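Local coordinates for protein O-methyltransferase, SAM-dependent (Legionella pneumophila subsp. pneumophila, PDB 3R3H) that probably transfers a methyl group from S-adenosylmethionine to an oxygen of its substrate, at residues I171-K176 with S184-E189; A77-L82 with E111-L116. All blocks are in the same frame, centred on the assembly; numbering follows the deposited sequence.

In the fold
The two contacts lie on opposite sides of the chain's centre, inside one Rossmann-like methyltransferase domain with strand order 3-2-1-4-5-7-6. The centres of interactions 1 and 2 are 30 Å apart. The nearest atoms of the two are about 15 Å apart, so they do not touch. Interaction 2 comes first along the chain. It joins the C-terminal end of helix 73-80 to the start of strand 114-118, an outermost strand of the sheet. Interaction 1 folds the loop after strand 164-169 onto the start of helix 185-198. In this fold the cofactor normally binds at the C-terminal ends of the parallel strands. Interaction 1 follows such an end, whereas interaction 2 lies at the beginning of strand 114-118.

Interaction 1. Residues I171-K176 with S184-E189; sequences IFWDGK and SGQTRE
Trp173 and Thr187 form the centre of this contact, where their CA atoms come within 6.2 Å. The packing is mainly of aliphatic carbon on the indole. CB of Thr187 lies 3.5 Å from CD1 of Trp173. The methyl CG2 of Thr187 comes in at the indole edge near CD1, though its exact place is doubtful. The indole reaches it with CG anti to the backbone N (chi1 -166°). Gln186 adds its CB, 3.7 Å from NE1 of Trp173. The amide plane of Gln186 is turned 66° from the ring. Lys176 packs through its base: its CB is 4.1 Å from CB of Thr187, while the rest of the chain leads away.

One hydrogen bond joins the segments. Thr187 OG1 donates to Lys176 O over 3.3 Å. The hydroxyl lies above the carbonyl plane, 50° out of it, so the bond is not aimed at a lone pair.

The contact links the loop after strand 164-169 to the first turn of helix 185-198. Trp173 also packs on Lys146 and Asp212 in other loops. Farther along the helix, Asn194 ND2 bonds Ile171 O. Ile171 and Phe172 rest on Leu207 of strand 203-208. Ile171 also touches Ile19 of the second subunit, and Phe172 touches Leu6 of that subunit.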
loop_
_atom_site.group_PDB
_atom_site.type_symbol
_atom_site.label_atom_id
_atom_site.label_comp_id
_atom_site.label_asym_id
_atom_site.label_seq_id
_atom_site.Cartn_x
_atom_site.Cartn_y
_atom_site.Cartn_z
ATOM N N ILE A 171 4.592 -12.669 4.729
ATOM C CA ILE A 171 3.525 -13.543 4.251
ATOM C C ILE A 171 4.147 -14.674 3.412
ATOM O O ILE A 171 3.732 -15.839 3.477
ATOM C CB ILE A 171 2.475 -12.732 3.460
ATOM C CG1 ILE A 171 1.836 -11.694 4.391
ATOM C CG2 ILE A 171 1.401 -13.641 2.926
ATOM C CD1 ILE A 171 1.341 -12.265 5.696
ATOM N N PHE A 172 5.151 -14.321 2.626
ATOM C CA PHE A 172 5.875 -15.309 1.845
ATOM C C PHE A 172 7.136 -15.421 2.701
ATOM O O PHE A 172 7.981 -14.530 2.677
ATOM C CB PHE A 172 6.244 -14.756 0.466
ATOM C CG PHE A 172 5.164 -13.912 -0.179
ATOM C CD1 PHE A 172 3.830 -14.338 -0.208
ATOM C CD2 PHE A 172 5.494 -12.705 -0.790
ATOM C CE1 PHE A 172 2.851 -13.570 -0.835
ATOM C CE2 PHE A 172 4.524 -11.937 -1.419
ATOM C CZ PHE A 172 3.202 -12.366 -1.444
ATOM N N TRP A 173 7.261 -16.478 3.490
ATOM C CA TRP A 173 8.426 -16.628 4.359
ATOM C C TRP A 173 9.702 -16.861 3.532
ATOM O O TRP A 173 10.384 -17.869 3.693
ATOM C CB TRP A 173 8.168 -17.800 5.314
ATOM C CG TRP A 173 9.080 -17.942 6.507
ATOM C CD1 TRP A 173 9.431 -19.112 7.107
ATOM C CD2 TRP A 173 9.663 -16.893 7.307
ATOM N NE1 TRP A 173 10.186 -18.870 8.225
ATOM C CE2 TRP A 173 10.348 -17.516 8.376
ATOM C CE3 TRP A 173 9.676 -15.487 7.226
ATOM C CZ2 TRP A 173 11.031 -16.800 9.358
ATOM C CZ3 TRP A 173 10.359 -14.769 8.205
ATOM C CH2 TRP A 173 11.028 -15.431 9.257
ATOM N N ASP A 174 10.012 -15.916 2.650
ATOM C CA ASP A 174 11.188 -15.980 1.786
ATOM C C ASP A 174 10.961 -16.952 0.637
ATOM O O ASP A 174 11.889 -17.305 -0.096
ATOM C CB ASP A 174 12.426 -16.390 2.586
ATOM C CG ASP A 174 13.707 -16.354 1.757
ATOM O OD1 ASP A 174 13.976 -15.338 1.080
ATOM O OD2 ASP A 174 14.462 -17.345 1.795
ATOM N N GLY A 175 9.709 -17.368 0.469
ATOM C CA GLY A 175 9.380 -18.301 -0.592
ATOM C C GLY A 175 9.345 -19.727 -0.073
ATOM O O GLY A 175 9.368 -20.683 -0.845
ATOM N N LYS A 176 9.296 -19.860 1.247
ATOM C CA LYS A 176 9.253 -21.161 1.887
ATOM C C LYS A 176 7.801 -21.581 2.139
ATOM O O LYS A 176 7.553 -22.645 2.710
ATOM C CB LYS A 176 10.020 -21.121 3.208
ATOM C CG LYS A 176 11.389 -20.505 3.105
ATOM C CD LYS A 176 12.487 -21.530 3.252
ATOM C CE LYS A 176 12.841 -22.179 1.923
ATOM N NZ LYS A 176 14.071 -23.034 2.036
ATOM N N SER A 184 10.108 -26.756 9.121
ATOM C CA SER A 184 10.113 -25.909 10.319
ATOM C C SER A 184 8.722 -25.372 10.638
ATOM O O SER A 184 7.950 -25.034 9.734
ATOM C CB SER A 184 11.083 -24.741 10.141
ATOM O OG SER A 184 10.736 -23.964 9.009
ATOM N N GLY A 185 8.413 -25.294 11.929
ATOM C CA GLY A 185 7.109 -24.830 12.359
ATOM C C GLY A 185 6.804 -23.371 12.082
ATOM O O GLY A 185 5.671 -22.938 12.295
ATOM N N GLN A 186 7.797 -22.610 11.623
ATOM C CA GLN A 186 7.598 -21.193 11.328
ATOM C C GLN A 186 6.943 -21.007 9.980
ATOM O O GLN A 186 6.016 -20.208 9.835
ATOM C CB GLN A 186 8.923 -20.450 11.347
ATOM C CG GLN A 186 9.569 -20.482 12.686
ATOM C CD GLN A 186 11.050 -20.714 12.574
ATOM O OE1 GLN A 186 11.780 -19.859 12.065
ATOM N NE2 GLN A 186 11.513 -21.886 13.030
ATOM N N THR A 187 7.437 -21.737 8.987
ATOM C CA THR A 187 6.861 -21.658 7.654
ATOM C C THR A 187 5.578 -22.496 7.646
ATOM O O THR A 187 4.776 -22.420 6.730
ATOM C CB THR A 187 7.864 -22.157 6.578
ATOM O OG1 THR A 187 7.321 -23.290 5.896
ATOM C CG2 THR A 187 9.194 -22.531 7.219
ATOM N N ARG A 188 5.395 -23.285 8.696
ATOM C CA ARG A 188 4.219 -24.124 8.833
ATOM C C ARG A 188 3.068 -23.266 9.339
ATOM O O ARG A 188 1.911 -23.482 8.991
ATOM C CB ARG A 188 4.508 -25.256 9.818
ATOM C CG ARG A 188 3.300 -26.077 10.174
ATOM C CD ARG A 188 3.564 -26.861 11.441
ATOM N NE ARG A 188 2.373 -27.565 11.903
ATOM C CZ ARG A 188 1.841 -28.619 11.297
ATOM N NH1 ARG A 188 2.397 -29.099 10.194
ATOM N NH2 ARG A 188 0.757 -29.198 11.805
ATOM N N GLU A 189 3.403 -22.285 10.172
ATOM C CA GLU A 189 2.420 -21.367 10.746
ATOM C C GLU A 189 2.019 -20.277 9.773
ATOM O O GLU A 189 0.870 -19.838 9.743
ATOM C CB GLU A 189 2.987 -20.719 11.990
ATOM C CG GLU A 189 2.683 -21.479 13.237
ATOM C CD GLU A 189 1.208 -21.426 13.586
ATOM O OE1 GLU A 189 0.596 -22.519 13.723
ATOM O OE2 GLU A 189 0.670 -20.297 13.722
#

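Interaction 2. Residues A77-L82 with E111-L116; sequences AMSLAL and EHKIKL
Lys113 reaches across to Ser79 and Leu82 because its chain leaves with CG anti to the carbonyl carbon and bends at chi3 (-63°). Ser79 holds OG between its backbone N and carbonyl carbon (chi1 77°), where it also bonds Leu76 O one turn back in the helix.

The ammonium of Lys113 is gripped by two backbone oxygens. NZ donates to Ser79 O at 2.9 Å, tilted 25° from the carbonyl plane. It donates to Leu82 O at 2.8 Å, from well above that carbonyl's plane. The lysine chain lies alongside the serine, with CE 3.8 Å from CB of Ser79. Ile114, the next residue, stands at the start of strand 114-118. Its CD1 sits 3.8 Å from Ser79 OG.

Around the contact, Val88 of strand 87-92 makes backbone bonds with Lys113 and Lys115 and packs against Ser79 and Ile114. Leu82 rests on Ile56 of helix 46-59.

Both carbonyls belong to the C-terminal end of helix 73-80 and the turn after it. A cation there would probably be favoured by the negative end of the helix dipole. The two bonds give the ammonium of the buried Lys113 polar partners and tie this helix end to the start of strand 114-118.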
loop_
_atom_site.group_PDB
_atom_site.type_symbol
_atom_site.label_atom_id
_atom_site.label_comp_id
_atom_site.label_asym_id
_atom_site.label_seq_id
_atom_site.Cartn_x
_atom_site.Cartn_y
_atom_site.Cartn_z
ATOM N N ALA A 77 9.342 5.805 13.580
ATOM C CA ALA A 77 8.702 6.217 12.325
ATOM C C ALA A 77 7.203 6.341 12.516
ATOM O O ALA A 77 6.596 7.291 12.042
ATOM C CB ALA A 77 8.994 5.199 11.224
ATOM N N MET A 78 6.616 5.373 13.217
ATOM C CA MET A 78 5.181 5.369 13.478
ATOM C C MET A 78 4.718 6.592 14.275
ATOM O O MET A 78 3.715 7.216 13.908
ATOM C CB MET A 78 4.775 4.076 14.210
ATOM C CG MET A 78 4.358 2.947 13.261
ATOM S SD MET A 78 3.959 1.364 14.055
ATOM C CE MET A 78 4.952 0.267 13.053
ATOM N N SER A 79 5.427 6.950 15.350
ATOM C CA SER A 79 4.996 8.107 16.143
ATOM C C SER A 79 5.271 9.419 15.422
ATOM O O SER A 79 4.611 10.424 15.671
ATOM C CB SER A 79 5.652 8.115 17.532
ATOM O OG SER A 79 6.991 8.551 17.488
ATOM N N LEU A 80 6.241 9.406 14.515
ATOM C CA LEU A 80 6.571 10.607 13.746
ATOM C C LEU A 80 5.416 10.975 12.835
ATOM O O LEU A 80 5.231 12.141 12.499
ATOM C CB LEU A 80 7.814 10.381 12.891
ATOM C CG LEU A 80 9.162 10.468 13.598
ATOM C CD1 LEU A 80 10.256 10.060 12.625
ATOM C CD2 LEU A 80 9.400 11.892 14.089
ATOM N N ALA A 81 4.645 9.969 12.434
ATOM C CA ALA A 81 3.508 10.175 11.552
ATOM C C ALA A 81 2.234 10.311 12.377
ATOM O O ALA A 81 1.138 10.405 11.837
ATOM C CB ALA A 81 3.396 9.012 10.584
ATOM N N LEU A 82 2.393 10.328 13.693
ATOM C CA LEU A 82 1.266 10.454 14.608
ATOM C C LEU A 82 1.136 11.868 15.158
ATOM O O LEU A 82 2.126 12.598 15.285
ATOM C CB LEU A 82 1.422 9.485 15.791
ATOM C CG LEU A 82 1.016 8.013 15.693
ATOM C CD1 LEU A 82 1.283 7.306 17.008
ATOM C CD2 LEU A 82 -0.457 7.934 15.364
ATOM N N GLU A 111 9.770 10.057 22.610
ATOM C CA GLU A 111 9.773 9.173 23.769
ATOM C C GLU A 111 8.531 9.310 24.638
ATOM O O GLU A 111 8.222 8.423 25.437
ATOM C CB GLU A 111 11.032 9.404 24.620
ATOM N N HIS A 112 7.807 10.412 24.490
ATOM C CA HIS A 112 6.622 10.605 25.311
ATOM C C HIS A 112 5.411 9.968 24.650
ATOM O O HIS A 112 4.410 9.704 25.316
ATOM C CB HIS A 112 6.382 12.104 25.590
ATOM C CG HIS A 112 6.082 12.924 24.369
ATOM N ND1 HIS A 112 7.011 13.167 23.378
ATOM C CD2 HIS A 112 4.946 13.549 23.974
ATOM C CE1 HIS A 112 6.462 13.902 22.425
ATOM N NE2 HIS A 112 5.209 14.147 22.762
ATOM N N LYS A 113 5.520 9.713 23.344
ATOM C CA LYS A 113 4.447 9.090 22.572
ATOM C C LYS A 113 4.664 7.574 22.452
ATOM O O LYS A 113 3.712 6.826 22.228
ATOM C CB LYS A 113 4.365 9.700 21.167
ATOM C CG LYS A 113 4.402 11.217 21.160
ATOM C CD LYS A 113 3.631 11.845 20.002
ATOM C CE LYS A 113 4.207 11.489 18.651
ATOM N NZ LYS A 113 3.661 12.374 17.574
ATOM N N ILE A 114 5.911 7.132 22.611
ATOM C CA ILE A 114 6.263 5.724 22.500
ATOM C C ILE A 114 6.255 4.984 23.847
ATOM O O ILE A 114 6.987 5.323 24.776
ATOM C CB ILE A 114 7.642 5.572 21.831
ATOM C CG1 ILE A 114 7.623 6.245 20.459
ATOM C CG2 ILE A 114 7.985 4.099 21.660
ATOM C CD1 ILE A 114 8.990 6.368 19.810
ATOM N N LYS A 115 5.421 3.953 23.930
ATOM C CA LYS A 115 5.272 3.152 25.133
ATOM C C LYS A 115 5.823 1.735 24.901
ATOM O O LYS A 115 5.151 0.886 24.324
ATOM C CB LYS A 115 3.781 3.102 25.514
ATOM C CG LYS A 115 3.503 2.938 27.003
ATOM C CD LYS A 115 4.163 1.672 27.558
ATOM C CE LYS A 115 4.143 1.624 29.080
ATOM N NZ LYS A 115 2.806 1.251 29.629
ATOM N N LEU A 116 7.047 1.487 25.357
ATOM C CA LEU A 116 7.685 0.184 25.201
ATOM C C LEU A 116 7.176 -0.880 26.179
ATOM O O LEU A 116 7.049 -0.640 27.375
ATOM C CB LEU A 116 9.195 0.333 25.366
ATOM C CG LEU A 116 10.072 -0.913 25.207
ATOM C CD1 LEU A 116 10.068 -1.379 23.745
ATOM C CD2 LEU A 116 11.488 -0.584 25.630
#